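Local structure of putative phosphomannomutase (Thermus thermophilus, 1TUO) at residues A[33-38]-A[116-121]. The protein probably works as a magnesium-dependent sugar-phosphate mutase of the phosphohexose mutase family, shifting a phosphoryl group between positions on a sugar. Numbering follows the deposited sequence.
Sequences HRLAEA and LGVKFK
Glu37 N donates to His33 O at 3.0 Å, closing the helical turn from which Leu35 reaches across to Val118 and Phe120. This is helix-on-sheet packing in the alpha/beta/alpha domain I of the phosphohexose mutases: helix 29-45 lies against one face of the mixed sheet, over strand 115-122, which runs antiparallel between strands 19-22 and 102-106. No hydrogen bond crosses the contact; one leucine serves two strand residues that point the same way. A chi1 of -179° sets CG of Leu35 anti to the backbone N, carrying the branch point out toward the strand, and the two methyl groups part, CD2 to Val118 and CD1 to Phe120. CD2 meets Val118 tip to tip, 3.6 Å from CG2 of that valine. The other branch turns to Phe120, whose ring presents its edge: Leu35 CG lies in the ring plane, 3.9 Å from CZ, and Leu35 CD1 sits 4.0 Å from CE2 of the same ring. With an alanine here in place of Leu35 both branches are gone, which would probably open a gap beyond Val118 CG2 and leave the CZ edge of Phe120 less tightly packed. Phe14 also packs on Leu35, while Tyr39 of the same helix meets the Phe120 ring with planes about 35° apart. On another side of the helix, His33 and Glu37 both hydrogen-bond to His71 of helix 61-75, tying the two helices together. Within the strand, Val118 CG1 also lies over one face of the Phe120 ring, 3.6 Å above its plane and displaced toward the rim.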
loop_
_atom_site.group_PDB
_atom_site.type_symbol
_atom_site.label_atom_id
_atom_site.label_comp_id
_atom_site.label_asym_id
_atom_site.label_seq_id
_atom_site.Cartn_x
_atom_site.Cartn_y
_atom_site.Cartn_z
ATOM N N HIS A 33 1.985 -20.832 15.113
ATOM C CA HIS A 33 0.963 -21.826 15.439
ATOM C C HIS A 33 -0.000 -21.328 16.525
ATOM O O HIS A 33 -1.177 -21.663 16.557
ATOM C CB HIS A 33 1.667 -23.102 15.911
ATOM C CG HIS A 33 2.053 -23.940 14.717
ATOM N ND1 HIS A 33 1.148 -24.474 13.865
ATOM C CD2 HIS A 33 3.339 -24.258 14.250
ATOM C CE1 HIS A 33 1.863 -25.095 12.911
ATOM N NE2 HIS A 33 3.179 -24.984 13.113
ATOM N N ARG A 34 0.466 -20.478 17.435
ATOM C CA ARG A 34 -0.416 -19.927 18.452
ATOM C C ARG A 34 -1.388 -18.977 17.751
ATOM O O ARG A 34 -2.584 -18.945 18.059
ATOM C CB ARG A 34 0.389 -19.167 19.508
ATOM C CG ARG A 34 1.239 -20.060 20.395
ATOM C CD ARG A 34 2.159 -19.236 21.290
ATOM N NE ARG A 34 1.429 -18.371 22.212
ATOM C CZ ARG A 34 1.986 -17.389 22.913
ATOM N NH1 ARG A 34 3.287 -17.144 22.794
ATOM N NH2 ARG A 34 1.245 -16.653 23.735
ATOM N N LEU A 35 -0.874 -18.215 16.791
ATOM C CA LEU A 35 -1.723 -17.279 16.058
ATOM C C LEU A 35 -2.729 -18.053 15.203
ATOM O O LEU A 35 -3.893 -17.656 15.093
ATOM C CB LEU A 35 -0.878 -16.364 15.169
ATOM C CG LEU A 35 -1.642 -15.311 14.356
ATOM C CD1 LEU A 35 -2.505 -14.459 15.282
ATOM C CD2 LEU A 35 -0.653 -14.439 13.601
ATOM N N ALA A 36 -2.284 -19.159 14.612
ATOM C CA ALA A 36 -3.161 -19.975 13.773
ATOM C C ALA A 36 -4.334 -20.496 14.592
ATOM O O ALA A 36 -5.476 -20.479 14.137
ATOM C CB ALA A 36 -2.389 -21.136 13.167
ATOM N N GLU A 37 -4.045 -20.958 15.804
ATOM C CA GLU A 37 -5.086 -21.475 16.687
ATOM C C GLU A 37 -6.107 -20.388 17.006
ATOM O O GLU A 37 -7.316 -20.633 16.998
ATOM C CB GLU A 37 -4.469 -21.990 17.991
ATOM C CG GLU A 37 -5.460 -22.710 18.898
ATOM C CD GLU A 37 -5.828 -24.094 18.390
ATOM O OE1 GLU A 37 -6.836 -24.652 18.870
ATOM O OE2 GLU A 37 -5.105 -24.633 17.523
ATOM N N ALA A 38 -5.618 -19.186 17.296
ATOM C CA ALA A 38 -6.486 -18.060 17.623
ATOM C C ALA A 38 -7.389 -17.720 16.449
ATOM O O ALA A 38 -8.594 -17.539 16.602
ATOM C CB ALA A 38 -5.647 -16.847 17.981
ATOM N N LEU A 116 8.719 -10.170 9.548
ATOM C CA LEU A 116 7.669 -10.932 8.895
ATOM C C LEU A 116 6.445 -10.711 9.778
ATOM O O LEU A 116 6.552 -10.195 10.894
ATOM C CB LEU A 116 8.041 -12.417 8.788
ATOM C CG LEU A 116 7.298 -13.286 7.755
ATOM C CD1 LEU A 116 6.797 -12.459 6.574
ATOM C CD2 LEU A 116 8.231 -14.389 7.267
ATOM N N GLY A 117 5.273 -11.059 9.274
ATOM C CA GLY A 117 4.085 -10.860 10.071
ATOM C C GLY A 117 2.926 -11.512 9.375
ATOM O O GLY A 117 3.088 -12.096 8.306
ATOM N N VAL A 118 1.764 -11.436 10.004
ATOM C CA VAL A 118 0.564 -11.997 9.418
ATOM C C VAL A 118 -0.461 -10.875 9.364
ATOM O O VAL A 118 -0.730 -10.215 10.367
ATOM C CB VAL A 118 0.005 -13.167 10.251
ATOM C CG1 VAL A 118 -1.208 -13.768 9.538
ATOM C CG2 VAL A 118 1.081 -14.237 10.447
ATOM N N LYS A 119 -0.997 -10.634 8.175
ATOM C CA LYS A 119 -2.005 -9.598 7.986
ATOM C C LYS A 119 -3.298 -10.281 7.545
ATOM O O LYS A 119 -3.333 -10.964 6.518
ATOM C CB LYS A 119 -1.540 -8.592 6.937
ATOM C CG LYS A 119 -0.395 -7.700 7.417
ATOM C CD LYS A 119 -0.197 -6.517 6.486
ATOM C CE LYS A 119 0.769 -5.504 7.065
ATOM N NZ LYS A 119 0.931 -4.337 6.155
ATOM N N PHE A 120 -4.353 -10.072 8.325
ATOM C CA PHE A 120 -5.653 -10.690 8.074
ATOM C C PHE A 120 -6.590 -9.824 7.242
ATOM O O PHE A 120 -6.607 -8.599 7.368
ATOM C CB PHE A 120 -6.329 -11.023 9.411
ATOM C CG PHE A 120 -5.570 -12.025 10.237
ATOM C CD1 PHE A 120 -5.493 -13.354 9.839
ATOM C CD2 PHE A 120 -4.922 -11.635 11.406
ATOM C CE1 PHE A 120 -4.781 -14.294 10.590
ATOM C CE2 PHE A 120 -4.201 -12.575 12.169
ATOM C CZ PHE A 120 -4.135 -13.902 11.756
ATOM N N LYS A 121 -7.376 -10.489 6.404
ATOM C CA LYS A 121 -8.331 -9.822 5.524
ATOM C C LYS A 121 -9.707 -10.408 5.817
ATOM O O LYS A 121 -9.813 -11.596 6.117
ATOM C CB LYS A 121 -7.997 -10.115 4.058
ATOM C CG LYS A 121 -6.526 -9.946 3.679
ATOM C CD LYS A 121 -6.039 -8.533 3.963
ATOM C CE LYS A 121 -4.595 -8.347 3.505
ATOM N NZ LYS A 121 -4.124 -6.969 3.784
#